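Local coordinates for protein octopine dehydrogenase (Pecten maximus, PDB 3C7A) that catalyses the NADH-dependent reductive condensation of L-arginine with pyruvate to D-octopine, and the reverse oxidation of D-octopine with NAD+, at residues G11-L17 against W146-I150; S18-S23 against V65-P69; P213-F217 against L354-A358. All coordinates share one frame. Residues are numbered along the deposited sequence.

Overall arrangement
Contacts 1 and 2 share helix 12-21 and lie in the NAD-binding part of the chain. Contact 1 takes the helix start and holds the dinucleotide. Contact 2 takes the far end of the helix. Its centre is about 13 Å from that of contact 1, and it is nested inside the chain loop that contact 1 closes. The two touch where Trp146 CZ2 meets Leu20 CD1 at 4.0 Å. Contact 3 lies in the alpha-helical domain. Its centre is about 30 Å from that of contact 1 and about 42 Å from that of contact 2. Its segment 213-217 directly follows the active-site His212, and the side chain of Pro213 is about 13 Å from the bound NAD.

Contact 1 (G11-L17 against W146-I150); sequences GNGAHTL and WACRI. With NAD (nicotinamide-adenine-dinucleotide), chain B.
Gly11, with phi/psi -103/-152, is the N-cap of a helix that starts at Asn12 and continues past Leu17. Residues 146-150 form an extended strand. The helix and strand axes cross at 98° and approach to 7.8 Å. Asn12 and Arg149 have the nearest CA atoms, 5.5 Å apart. With chi1 m (-63°) and chi2 near -47°, Asn12 places OD1 to accept a hydrogen bond from Ile150 N at 3.1 Å. Its ND2 donates to NAD O1N at 3.2 Å. The helix-start amides bind the pyrophosphate: Asn12 N to O2A at 3.2 Å and Gly13 N to O2N at 2.9 Å. This is the glycine-rich turn of a Rossmann fold. A CB on Gly11 would clash with the cofactor. Cys148 N donates to the carboxamide O7N of NAD at 3.3 Å. Cys148 SG, with chi1 p, lies 3.8 Å from Asn12 O and 3.9 Å from Thr16 OG1. Ile150 CD1 makes a CH-pi contact over the His15 ring, 4.0 Å from its centroid. Thr16 CG2 does the same 3.9 Å from the centroid of the Trp146 six-membered ring. Trp146 has chi1 -34°, between wells. His15 ND1 donates to Gly11 O at 2.9 Å. Beyond the contact, His15 stacks on Trp42, strand 146-150 pairs antiparallel with strand 156-171, and Thr16 also packs on Val157 and Val159 of that strand.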
ATOM      1  N   GLY A  11       7.823  -5.955 -11.734  1.00 12.73           N
ATOM      2  CA  GLY A  11       7.909  -4.527 -12.083  1.00 12.68           C
ATOM      3  C   GLY A  11       9.133  -3.811 -11.529  1.00 12.70           C
ATOM      4  O   GLY A  11      10.174  -4.435 -11.309  1.00 12.67           O
ATOM      5  N   ASN A  12       9.004  -2.499 -11.308  1.00 12.65           N
ATOM      6  CA  ASN A  12      10.096  -1.668 -10.771  1.00 12.67           C
ATOM      7  C   ASN A  12      10.599  -2.154  -9.406  1.00 12.61           C
ATOM      8  O   ASN A  12      11.810  -2.238  -9.174  1.00 12.49           O
ATOM      9  CB  ASN A  12       9.676  -0.191 -10.663  1.00 12.68           C
ATOM     10  CG  ASN A  12       9.362   0.449 -12.014  1.00 13.04           C
ATOM     11  OD1 ASN A  12      10.117   0.316 -12.980  1.00 13.81           O
ATOM     12  ND2 ASN A  12       8.250   1.173 -12.074  1.00 12.77           N
ATOM     13  N   GLY A  13       9.660  -2.469  -8.513  1.00 12.50           N
ATOM     14  CA  GLY A  13       9.973  -2.931  -7.158  1.00 12.35           C
ATOM     15  C   GLY A  13      10.591  -4.317  -7.095  1.00 12.29           C
ATOM     16  O   GLY A  13      11.515  -4.554  -6.313  1.00 12.15           O
ATOM     17  N   ALA A  14      10.086  -5.232  -7.924  1.00 12.24           N
ATOM     18  CA  ALA A  14      10.567  -6.619  -7.956  1.00 12.20           C
ATOM     19  C   ALA A  14      11.987  -6.762  -8.513  1.00 12.20           C
ATOM     20  O   ALA A  14      12.746  -7.623  -8.057  1.00 12.09           O
ATOM     21  CB  ALA A  14       9.594  -7.506  -8.729  1.00 12.24           C
ATOM     22  N   HIS A  15      12.333  -5.927  -9.495  1.00 12.16           N
ATOM     23  CA  HIS A  15      13.693  -5.882 -10.052  1.00 12.19           C
ATOM     24  C   HIS A  15      14.726  -5.479  -8.992  1.00 12.06           C
ATOM     25  O   HIS A  15      15.772  -6.122  -8.864  1.00 11.94           O
ATOM     26  CB  HIS A  15      13.770  -4.921 -11.249  1.00 12.26           C
ATOM     27  CG  HIS A  15      13.385  -5.537 -12.561  1.00 12.65           C
ATOM     28  ND1 HIS A  15      12.091  -5.907 -12.865  1.00 13.00           N
ATOM     29  CD2 HIS A  15      14.124  -5.825 -13.661  1.00 13.05           C
ATOM     30  CE1 HIS A  15      12.051  -6.407 -14.088  1.00 13.32           C
ATOM     31  NE2 HIS A  15      13.272  -6.367 -14.594  1.00 13.51           N
ATOM     32  N   THR A  16      14.419  -4.420  -8.238  1.00 12.03           N
ATOM     33  CA  THR A  16      15.318  -3.884  -7.206  1.00 11.99           C
ATOM     34  C   THR A  16      15.541  -4.861  -6.037  1.00 12.07           C
ATOM     35  O   THR A  16      16.684  -5.094  -5.632  1.00 12.08           O
ATOM     36  CB  THR A  16      14.824  -2.505  -6.669  1.00 12.06           C
ATOM     37  OG1 THR A  16      14.604  -1.604  -7.763  1.00 11.89           O
ATOM     38  CG2 THR A  16      15.845  -1.882  -5.712  1.00 11.98           C
ATOM     39  N   LEU A  17      14.455  -5.428  -5.510  1.00 12.07           N
ATOM     40  CA  LEU A  17      14.526  -6.348  -4.364  1.00 12.17           C
ATOM     41  C   LEU A  17      15.298  -7.642  -4.668  1.00 12.22           C
ATOM     42  O   LEU A  17      16.088  -8.103  -3.838  1.00 12.10           O
ATOM     43  CB  LEU A  17      13.122  -6.663  -3.820  1.00 12.12           C
ATOM     44  CG  LEU A  17      12.970  -7.623  -2.627  1.00 12.14           C
ATOM     45  CD1 LEU A  17      13.614  -7.075  -1.349  1.00 12.08           C
ATOM     46  CD2 LEU A  17      11.502  -7.954  -2.385  1.00 12.11           C
ATOM     47  N   TRP A 146      12.037   2.524  -1.777  1.00 14.97           N
ATOM     48  CA  TRP A 146      12.805   3.318  -2.751  1.00 15.19           C
ATOM     49  C   TRP A 146      11.930   4.035  -3.786  1.00 15.45           C
ATOM     50  O   TRP A 146      10.770   3.674  -3.997  1.00 15.54           O
ATOM     51  CB  TRP A 146      13.816   2.439  -3.513  1.00 15.03           C
ATOM     52  CG  TRP A 146      14.438   1.302  -2.737  1.00 14.83           C
ATOM     53  CD1 TRP A 146      15.557   1.356  -1.953  1.00 14.71           C
ATOM     54  CD2 TRP A 146      13.991  -0.061  -2.706  1.00 14.64           C
ATOM     55  NE1 TRP A 146      15.826   0.116  -1.424  1.00 14.55           N
ATOM     56  CE2 TRP A 146      14.882  -0.773  -1.870  1.00 14.64           C
ATOM     57  CE3 TRP A 146      12.921  -0.749  -3.297  1.00 14.71           C
ATOM     58  CZ2 TRP A 146      14.734  -2.141  -1.608  1.00 14.67           C
ATOM     59  CZ3 TRP A 146      12.774  -2.111  -3.035  1.00 14.77           C
ATOM     60  CH2 TRP A 146      13.677  -2.790  -2.197  1.00 14.72           C
ATOM     61  N   ALA A 147      12.504   5.056  -4.424  1.00 15.77           N
ATOM     62  CA  ALA A 147      11.981   5.594  -5.681  1.00 16.10           C
ATOM     63  C   ALA A 147      12.853   5.043  -6.813  1.00 16.28           C
ATOM     64  O   ALA A 147      14.054   5.325  -6.868  1.00 16.30           O
ATOM     65  CB  ALA A 147      12.000   7.117  -5.669  1.00 16.07           C
ATOM     66  N   CYS A 148      12.247   4.252  -7.702  1.00 16.57           N
ATOM     67  CA  CYS A 148      13.002   3.456  -8.683  1.00 16.80           C
ATOM     68  C   CYS A 148      12.319   3.309 -10.053  1.00 17.14           C
ATOM     69  O   CYS A 148      11.091   3.372 -10.153  1.00 17.01           O
ATOM     70  CB  CYS A 148      13.324   2.071  -8.099  1.00 16.78           C
ATOM     71  SG  CYS A 148      11.891   1.153  -7.437  1.00 16.28           S
ATOM     72  N   ARG A 149      13.130   3.111 -11.099  1.00 17.57           N
ATOM     73  CA  ARG A 149      12.636   2.935 -12.475  1.00 18.23           C
ATOM     74  C   ARG A 149      13.536   2.015 -13.318  1.00 18.24           C
ATOM     75  O   ARG A 149      14.765   2.113 -13.263  1.00 18.21           O
ATOM     76  CB  ARG A 149      12.467   4.296 -13.171  1.00 18.20           C
ATOM     77  CG  ARG A 149      11.712   4.243 -14.502  1.00 18.90           C
ATOM     78  CD  ARG A 149      11.608   5.614 -15.166  1.00 19.22           C
ATOM     79  NE  ARG A 149      10.517   6.419 -14.614  1.00 21.54           N
ATOM     80  CZ  ARG A 149      10.103   7.582 -15.114  1.00 22.40           C
ATOM     81  NH1 ARG A 149      10.680   8.102 -16.192  1.00 22.93           N
ATOM     82  NH2 ARG A 149       9.101   8.231 -14.532  1.00 23.00           N
ATOM     83  N   ILE A 150      12.906   1.131 -14.096  1.00 18.44           N
ATOM     84  CA  ILE A 150      13.601   0.202 -15.003  1.00 18.65           C
ATOM     85  C   ILE A 150      14.243   0.934 -16.191  1.00 18.87           C
ATOM     86  O   ILE A 150      13.615   1.797 -16.810  1.00 18.83           O
ATOM     87  CB  ILE A 150      12.638  -0.910 -15.523  1.00 18.61           C
ATOM     88  CG1 ILE A 150      12.236  -1.857 -14.384  1.00 18.62           C
ATOM     89  CG2 ILE A 150      13.264  -1.704 -16.677  1.00 18.62           C
ATOM     90  CD1 ILE A 150      11.018  -2.724 -14.688  1.00 18.54           C
TER
HETATM   91  PA  NAD B 405       4.700  -1.640 -11.436  1.00 17.38           P
HETATM   92  O1A NAD B 405       3.710  -0.821 -12.169  1.00 16.79           O
HETATM   93  O2A NAD B 405       6.063  -1.421 -11.972  1.00 16.80           O
HETATM   94  O5B NAD B 405       4.295  -3.203 -11.520  1.00 17.88           O
HETATM   95  C5B NAD B 405       4.036  -3.845 -12.756  1.00 18.74           C
HETATM   96  C4B NAD B 405       3.950  -5.357 -12.550  1.00 19.15           C
HETATM   97  O4B NAD B 405       2.681  -5.718 -12.031  1.00 19.67           O
HETATM   98  C3B NAD B 405       4.112  -6.144 -13.845  1.00 19.45           C
HETATM   99  O3B NAD B 405       5.449  -6.520 -14.081  1.00 19.27           O
HETATM  100  C2B NAD B 405       3.214  -7.352 -13.651  1.00 19.89           C
HETATM  101  O2B NAD B 405       3.922  -8.438 -13.096  1.00 19.77           O
HETATM  102  C1B NAD B 405       2.158  -6.873 -12.668  1.00 20.32           C
HETATM  103  N9A NAD B 405       0.933  -6.553 -13.432  1.00 20.65           N
HETATM  104  C8A NAD B 405       0.630  -5.344 -14.010  1.00 20.85           C
HETATM  105  N7A NAD B 405      -0.565  -5.444 -14.632  1.00 21.07           N
HETATM  106  C5A NAD B 405      -1.034  -6.700 -14.464  1.00 20.90           C
HETATM  107  C6A NAD B 405      -2.204  -7.322 -14.892  1.00 20.89           C
HETATM  108  N6A NAD B 405      -2.959  -6.728 -15.815  1.00 21.11           N
HETATM  109  N1A NAD B 405      -2.428  -8.650 -14.565  1.00 20.75           N
HETATM  110  C2A NAD B 405      -1.494  -9.346 -13.817  1.00 20.85           C
HETATM  111  N3A NAD B 405      -0.333  -8.717 -13.398  1.00 20.81           N
HETATM  112  C4A NAD B 405      -0.104  -7.412 -13.713  1.00 20.74           C
HETATM  113  O3  NAD B 405       4.607  -1.285  -9.859  1.00 17.10           O
HETATM  114  PN  NAD B 405       5.876  -0.791  -8.990  1.00 17.18           P
HETATM  115  O1N NAD B 405       6.415   0.440  -9.612  1.00 17.27           O
HETATM  116  O2N NAD B 405       6.777  -1.943  -8.754  1.00 16.78           O
HETATM  117  O5D NAD B 405       5.234  -0.348  -7.576  1.00 17.62           O
HETATM  118  C5D NAD B 405       4.490  -1.223  -6.752  1.00 17.80           C
HETATM  119  C4D NAD B 405       3.652  -0.415  -5.757  1.00 18.04           C
HETATM  120  O4D NAD B 405       4.465   0.483  -5.012  1.00 18.01           O
HETATM  121  C3D NAD B 405       2.588   0.419  -6.462  1.00 18.20           C
HETATM  122  O3D NAD B 405       1.357   0.260  -5.795  1.00 18.22           O
HETATM  123  C2D NAD B 405       3.090   1.849  -6.349  1.00 18.11           C
HETATM  124  O2D NAD B 405       2.026   2.764  -6.218  1.00 18.04           O
HETATM  125  C1D NAD B 405       3.977   1.814  -5.108  1.00 18.05           C
HETATM  126  N1N NAD B 405       5.080   2.805  -5.138  1.00 18.12           N
HETATM  127  C2N NAD B 405       5.962   2.874  -6.192  1.00 18.04           C
HETATM  128  C3N NAD B 405       6.998   3.815  -6.195  1.00 18.06           C
HETATM  129  C7N NAD B 405       8.099   3.725  -7.220  1.00 18.01           C
HETATM  130  O7N NAD B 405       9.028   4.680  -7.269  1.00 17.76           O
HETATM  131  N7N NAD B 405       8.137   2.636  -8.117  1.00 18.20           N
HETATM  132  C4N NAD B 405       7.128   4.689  -5.111  1.00 18.12           C
HETATM  133  C5N NAD B 405       6.234   4.612  -4.044  1.00 18.14           C
HETATM  134  C6N NAD B 405       5.215   3.661  -4.073  1.00 18.11           C

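Contact 2 (S18-S23 against V65-P69)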
ATOM      1  N   SER A  18      15.066  -8.212  -5.852  1.00 12.38           N
ATOM      2  CA  SER A  18      15.717  -9.460  -6.270  1.00 12.59           C
ATOM      3  C   SER A  18      17.240  -9.336  -6.396  1.00 12.64           C
ATOM      4  O   SER A  18      17.974 -10.247  -6.008  1.00 12.63           O
ATOM      5  CB  SER A  18      15.119  -9.974  -7.585  1.00 12.69           C
ATOM      6  OG  SER A  18      13.780 -10.410  -7.409  1.00 13.13           O
ATOM      7  N   GLY A  19      17.698  -8.207  -6.935  1.00 12.67           N
ATOM      8  CA  GLY A  19      19.126  -7.940  -7.116  1.00 12.81           C
ATOM      9  C   GLY A  19      19.903  -7.742  -5.822  1.00 12.94           C
ATOM     10  O   GLY A  19      21.023  -8.241  -5.684  1.00 12.89           O
ATOM     11  N   LEU A  20      19.311  -7.014  -4.876  1.00 13.03           N
ATOM     12  CA  LEU A  20      19.959  -6.733  -3.589  1.00 13.18           C
ATOM     13  C   LEU A  20      20.029  -7.957  -2.666  1.00 13.26           C
ATOM     14  O   LEU A  20      21.071  -8.216  -2.054  1.00 13.13           O
ATOM     15  CB  LEU A  20      19.281  -5.554  -2.874  1.00 13.20           C
ATOM     16  CG  LEU A  20      19.329  -4.158  -3.514  1.00 13.52           C
ATOM     17  CD1 LEU A  20      18.432  -3.189  -2.751  1.00 13.78           C
ATOM     18  CD2 LEU A  20      20.751  -3.603  -3.612  1.00 13.93           C
ATOM     19  N   ALA A  21      18.923  -8.697  -2.574  1.00 13.34           N
ATOM     20  CA  ALA A  21      18.828  -9.884  -1.713  1.00 13.58           C
ATOM     21  C   ALA A  21      19.750 -11.032  -2.140  1.00 13.75           C
ATOM     22  O   ALA A  21      20.323 -11.722  -1.291  1.00 13.72           O
ATOM     23  CB  ALA A  21      17.380 -10.368  -1.630  1.00 13.56           C
ATOM     24  N   ALA A  22      19.892 -11.226  -3.451  1.00 13.89           N
ATOM     25  CA  ALA A  22      20.718 -12.309  -3.999  1.00 14.14           C
ATOM     26  C   ALA A  22      22.227 -12.052  -3.895  1.00 14.33           C
ATOM     27  O   ALA A  22      23.032 -12.940  -4.196  1.00 14.28           O
ATOM     28  CB  ALA A  22      20.319 -12.609  -5.446  1.00 14.10           C
ATOM     29  N   SER A  23      22.605 -10.847  -3.469  1.00 14.60           N
ATOM     30  CA  SER A  23      24.017 -10.491  -3.301  1.00 14.93           C
ATOM     31  C   SER A  23      24.560 -10.807  -1.897  1.00 15.22           C
ATOM     32  O   SER A  23      25.764 -10.676  -1.650  1.00 15.25           O
ATOM     33  CB  SER A  23      24.253  -9.014  -3.657  1.00 14.94           C
ATOM     34  OG  SER A  23      23.732  -8.140  -2.666  1.00 14.82           O
ATOM     35  N   VAL A  65      25.755  -2.832  -8.056  1.00 26.57           N
ATOM     36  CA  VAL A  65      25.584  -4.138  -7.403  1.00 25.84           C
ATOM     37  C   VAL A  65      25.188  -5.195  -8.446  1.00 25.34           C
ATOM     38  O   VAL A  65      24.256  -4.981  -9.224  1.00 25.22           O
ATOM     39  CB  VAL A  65      24.510  -4.089  -6.271  1.00 25.87           C
ATOM     40  CG1 VAL A  65      24.422  -5.425  -5.533  1.00 25.73           C
ATOM     41  CG2 VAL A  65      24.799  -2.962  -5.281  1.00 25.95           C
ATOM     42  N   LYS A  66      25.902  -6.323  -8.456  1.00 24.74           N
ATOM     43  CA  LYS A  66      25.667  -7.401  -9.432  1.00 24.24           C
ATOM     44  C   LYS A  66      25.444  -8.770  -8.777  1.00 23.78           C
ATOM     45  O   LYS A  66      26.191  -9.158  -7.875  1.00 23.74           O
ATOM     46  CB  LYS A  66      26.828  -7.487 -10.433  1.00 24.26           C
ATOM     47  CG  LYS A  66      26.958  -6.289 -11.367  1.00 24.41           C
ATOM     48  CD  LYS A  66      28.065  -6.498 -12.391  1.00 24.41           C
ATOM     49  CE  LYS A  66      28.181  -5.308 -13.329  1.00 24.82           C
ATOM     50  NZ  LYS A  66      29.159  -5.550 -14.428  1.00 25.20           N
ATOM     51  N   SER A  67      24.423  -9.495  -9.246  1.00 23.19           N
ATOM     52  CA  SER A  67      24.074 -10.827  -8.718  1.00 22.65           C
ATOM     53  C   SER A  67      23.237 -11.669  -9.698  1.00 22.24           C
ATOM     54  O   SER A  67      22.822 -11.181 -10.752  1.00 22.08           O
ATOM     55  CB  SER A  67      23.341 -10.701  -7.375  1.00 22.72           C
ATOM     56  OG  SER A  67      22.108 -10.018  -7.524  1.00 22.73           O
ATOM     57  N   ARG A  68      22.995 -12.932  -9.333  1.00 21.72           N
ATOM     58  CA  ARG A  68      22.172 -13.854 -10.129  1.00 21.25           C
ATOM     59  C   ARG A  68      21.257 -14.731  -9.257  1.00 20.89           C
ATOM     60  O   ARG A  68      21.746 -15.477  -8.405  1.00 20.73           O
ATOM     61  CB  ARG A  68      23.054 -14.748 -11.014  1.00 21.32           C
ATOM     62  CG  ARG A  68      23.391 -14.164 -12.383  1.00 21.32           C
ATOM     63  CD  ARG A  68      24.384 -15.042 -13.154  1.00 21.31           C
ATOM     64  NE  ARG A  68      23.840 -16.356 -13.510  1.00 21.47           N
ATOM     65  CZ  ARG A  68      23.174 -16.628 -14.631  1.00 21.58           C
ATOM     66  NH1 ARG A  68      22.945 -15.679 -15.532  1.00 21.62           N
ATOM     67  NH2 ARG A  68      22.729 -17.858 -14.855  1.00 21.44           N
ATOM     68  N   PRO A  69      19.925 -14.642  -9.470  1.00 20.53           N
ATOM     69  CA  PRO A  69      18.950 -15.482  -8.760  1.00 20.25           C
ATOM     70  C   PRO A  69      19.031 -16.962  -9.155  1.00 19.92           C
ATOM     71  O   PRO A  69      19.545 -17.291 -10.228  1.00 19.81           O
ATOM     72  CB  PRO A  69      17.595 -14.899  -9.191  1.00 20.33           C
ATOM     73  CG  PRO A  69      17.906 -13.559  -9.792  1.00 20.55           C
ATOM     74  CD  PRO A  69      19.260 -13.708 -10.395  1.00 20.53           C
TER
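The side chain of Ser67 overlaps Ala22 and Ser23, at the C-terminal part of the helix. Its CA-to-CB bond points toward that segment. Its OG donates the one hydrogen bond between the segments, to Gly19 O at 2.8 Å. The p rotamer of Ser67 brings OG to this carbonyl. Ala22 CB packs 3.8 Å from the same OG. Ser67 CB lies 4.2 Å from Ser23 CB and 4.0 Å from Ser23 N. The CA atoms of Ser23 and Ser67 are 5.4 Å apart, so the backbones come close here. They are wider apart at the other pair, Leu20 and Val65, with 7.3 Å between CA atoms.

Helix 12-21 is the first helix of the Rossmann-type dinucleotide fold, and its start binds NAD. The contact is at the opposite end of this helix. It joins that end to strand 62-67, which pairs antiparallel with strand 51-56. On the sheet side of the helix, Ser18 touches Val31 and Ala22 touches Val29, both on strand 27-32. Ser18 OG is hydrogen-bonded to Ala14 O, one turn back.

The CA-to-CB bond of Val65 points toward the helix. Its CG2 makes an apolar contact with Leu20 CD2 at 4.4 Å, and its CG1 lies 4.0 Å from Ser23 OG. The CA-to-CB bond of Leu20 points away from the strand, but the tip of the side chain comes back to meet Val65. Ser23 OG donates to Leu20 O at 2.7 Å. Arg68 points away from the helix, and its NH1 is hydrogen-bonded to Asp49 O.

Contact 3 (P213-F217 against L354-A358)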
ATOM      1  N   PRO A 213      -8.290  12.004  -3.568  1.00 17.19           N
ATOM      2  CA  PRO A 213      -9.665  12.330  -3.977  1.00 17.39           C
ATOM      3  C   PRO A 213     -10.136  13.735  -3.570  1.00 17.61           C
ATOM      4  O   PRO A 213     -10.933  14.342  -4.290  1.00 17.55           O
ATOM      5  CB  PRO A 213     -10.504  11.259  -3.268  1.00 17.40           C
ATOM      6  CG  PRO A 213      -9.564  10.127  -3.056  1.00 17.35           C
ATOM      7  CD  PRO A 213      -8.256  10.781  -2.741  1.00 17.18           C
ATOM      8  N   ALA A 214      -9.643  14.239  -2.438  1.00 17.92           N
ATOM      9  CA  ALA A 214     -10.007  15.575  -1.946  1.00 18.26           C
ATOM     10  C   ALA A 214      -9.402  16.714  -2.774  1.00 18.53           C
ATOM     11  O   ALA A 214     -10.032  17.760  -2.951  1.00 18.53           O
ATOM     12  CB  ALA A 214      -9.628  15.728  -0.473  1.00 18.25           C
ATOM     13  N   ILE A 215      -8.183  16.505  -3.269  1.00 18.87           N
ATOM     14  CA  ILE A 215      -7.483  17.494  -4.101  1.00 19.22           C
ATOM     15  C   ILE A 215      -8.122  17.621  -5.492  1.00 19.47           C
ATOM     16  O   ILE A 215      -8.214  18.726  -6.043  1.00 19.45           O
ATOM     17  CB  ILE A 215      -5.957  17.182  -4.192  1.00 19.26           C
ATOM     18  CG1 ILE A 215      -5.294  17.384  -2.822  1.00 19.23           C
ATOM     19  CG2 ILE A 215      -5.268  18.048  -5.256  1.00 19.21           C
ATOM     20  CD1 ILE A 215      -3.900  16.780  -2.692  1.00 19.32           C
ATOM     21  N   LEU A 216      -8.571  16.494  -6.044  1.00 19.73           N
ATOM     22  CA  LEU A 216      -9.271  16.474  -7.331  1.00 20.00           C
ATOM     23  C   LEU A 216     -10.669  17.104  -7.248  1.00 20.30           C
ATOM     24  O   LEU A 216     -11.101  17.789  -8.180  1.00 20.18           O
ATOM     25  CB  LEU A 216      -9.355  15.045  -7.886  1.00 19.96           C
ATOM     26  CG  LEU A 216      -8.065  14.376  -8.383  1.00 19.90           C
ATOM     27  CD1 LEU A 216      -8.255  12.872  -8.522  1.00 19.88           C
ATOM     28  CD2 LEU A 216      -7.580  14.980  -9.701  1.00 19.78           C
ATOM     29  N   PHE A 217     -11.360  16.868  -6.132  1.00 20.71           N
ATOM     30  CA  PHE A 217     -12.688  17.443  -5.879  1.00 21.19           C
ATOM     31  C   PHE A 217     -12.630  18.958  -5.648  1.00 21.51           C
ATOM     32  O   PHE A 217     -13.548  19.684  -6.033  1.00 21.49           O
ATOM     33  CB  PHE A 217     -13.363  16.741  -4.690  1.00 21.18           C
ATOM     34  CG  PHE A 217     -14.734  17.278  -4.350  1.00 21.27           C
ATOM     35  CD1 PHE A 217     -15.849  16.918  -5.106  1.00 21.53           C
ATOM     36  CD2 PHE A 217     -14.911  18.134  -3.266  1.00 21.42           C
ATOM     37  CE1 PHE A 217     -17.118  17.410  -4.792  1.00 21.58           C
ATOM     38  CE2 PHE A 217     -16.175  18.632  -2.942  1.00 21.69           C
ATOM     39  CZ  PHE A 217     -17.280  18.270  -3.708  1.00 21.51           C
ATOM     40  N   LEU A 354     -17.131  12.450  -0.550  1.00 19.57           N
ATOM     41  CA  LEU A 354     -16.070  12.212  -1.532  1.00 19.54           C
ATOM     42  C   LEU A 354     -16.220  10.867  -2.244  1.00 19.54           C
ATOM     43  O   LEU A 354     -15.837  10.734  -3.408  1.00 19.55           O
ATOM     44  CB  LEU A 354     -14.683  12.327  -0.879  1.00 19.50           C
ATOM     45  CG  LEU A 354     -14.266  13.687  -0.300  1.00 19.37           C
ATOM     46  CD1 LEU A 354     -13.018  13.549   0.564  1.00 19.28           C
ATOM     47  CD2 LEU A 354     -14.050  14.735  -1.395  1.00 19.40           C
ATOM     48  N   ILE A 355     -16.776   9.879  -1.541  1.00 19.64           N
ATOM     49  CA  ILE A 355     -17.025   8.544  -2.104  1.00 19.79           C
ATOM     50  C   ILE A 355     -18.074   8.581  -3.228  1.00 19.94           C
ATOM     51  O   ILE A 355     -17.865   7.996  -4.294  1.00 19.88           O
ATOM     52  CB  ILE A 355     -17.432   7.516  -1.002  1.00 19.77           C
ATOM     53  CG1 ILE A 355     -16.253   7.246  -0.057  1.00 19.78           C
ATOM     54  CG2 ILE A 355     -17.923   6.200  -1.621  1.00 19.87           C
ATOM     55  CD1 ILE A 355     -16.645   6.626   1.279  1.00 19.74           C
ATOM     56  N   MET A 356     -19.183   9.281  -2.985  1.00 20.11           N
ATOM     57  CA  MET A 356     -20.291   9.358  -3.947  1.00 20.35           C
ATOM     58  C   MET A 356     -19.911  10.082  -5.245  1.00 20.50           C
ATOM     59  O   MET A 356     -20.366   9.702  -6.328  1.00 20.45           O
ATOM     60  CB  MET A 356     -21.527  10.015  -3.313  1.00 20.37           C
ATOM     61  CG  MET A 356     -22.124   9.270  -2.109  1.00 20.56           C
ATOM     62  SD  MET A 356     -22.730   7.597  -2.442  1.00 20.59           S
ATOM     63  CE  MET A 356     -24.144   7.924  -3.498  1.00 20.97           C
ATOM     64  N   TRP A 357     -19.075  11.114  -5.129  1.00 20.69           N
ATOM     65  CA  TRP A 357     -18.605  11.880  -6.288  1.00 20.95           C
ATOM     66  C   TRP A 357     -17.580  11.110  -7.129  1.00 21.18           C
ATOM     67  O   TRP A 357     -17.646  11.127  -8.360  1.00 21.13           O
ATOM     68  CB  TRP A 357     -18.027  13.234  -5.847  1.00 20.90           C
ATOM     69  CG  TRP A 357     -17.538  14.096  -6.987  1.00 20.85           C
ATOM     70  CD1 TRP A 357     -18.296  14.900  -7.791  1.00 20.91           C
ATOM     71  CD2 TRP A 357     -16.183  14.238  -7.442  1.00 20.84           C
ATOM     72  NE1 TRP A 357     -17.500  15.530  -8.720  1.00 20.93           N
ATOM     73  CE2 TRP A 357     -16.200  15.143  -8.528  1.00 20.93           C
ATOM     74  CE3 TRP A 357     -14.958  13.687  -7.039  1.00 20.73           C
ATOM     75  CZ2 TRP A 357     -15.037  15.513  -9.217  1.00 20.86           C
ATOM     76  CZ3 TRP A 357     -13.801  14.054  -7.724  1.00 20.92           C
ATOM     77  CH2 TRP A 357     -13.852  14.960  -8.802  1.00 20.94           C
ATOM     78  N   ALA A 358     -16.644  10.439  -6.458  1.00 21.51           N
ATOM     79  CA  ALA A 358     -15.532   9.755  -7.129  1.00 21.89           C
ATOM     80  C   ALA A 358     -15.941   8.498  -7.903  1.00 22.20           C
ATOM     81  O   ALA A 358     -15.426   8.254  -8.997  1.00 22.13           O
ATOM     82  CB  ALA A 358     -14.423   9.432  -6.133  1.00 21.86           C
TER
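Pro213 directly follows the active-site His212, which also binds pyruvate, and lies on helix 211-220. This helix packs against helix 349-362 within the alpha-helical domain of the octopine dehydrogenase family. The short segments cross at 67° with 10.5 Å between their axes. That spacing leaves room for large side chains between them. No hydrogen bond links the segments.

Pro213 points toward helix 349-362, and its CA is 6.9 Å from that of Leu354, the closest such pair. Pro213 O lies 4.3 Å from Leu354 CD2. The same oxygen accepts the helical bond from Phe217 N at 3.2 Å. The Pro213 ring also touches Met334 of helix 330-344, which covers this end of the contact. Ala214 points away overall, yet its CB still meets Leu354 CD1 at 4.2 Å. Ile215 faces elsewhere and packs on Phe234 and Tyr235. The CA-to-CB bond of Leu216 points sideways, and its side chain touches His308. Its carbonyl O is 4.0 Å from Trp357 CH2.

Phe217 makes the main contact from this segment. Its chi1 is t, and its ring lies beside both Leu354 and Trp357. Phe217 CB is 3.9 Å from Leu354 CD2. The m,t rotamer of Leu354 carries its methyl groups toward the other helix. Trp357 also has chi1 t and points toward helix 211-220. The two aromatic rings form a T-shaped pair, with planes at 76° and the Phe217 ring centroid 5.0 Å from that of the five-membered ring of Trp357. The edge of Phe217 meets the indole face, where Phe217 CD1 lies 3.6 Å from Trp357 CD2.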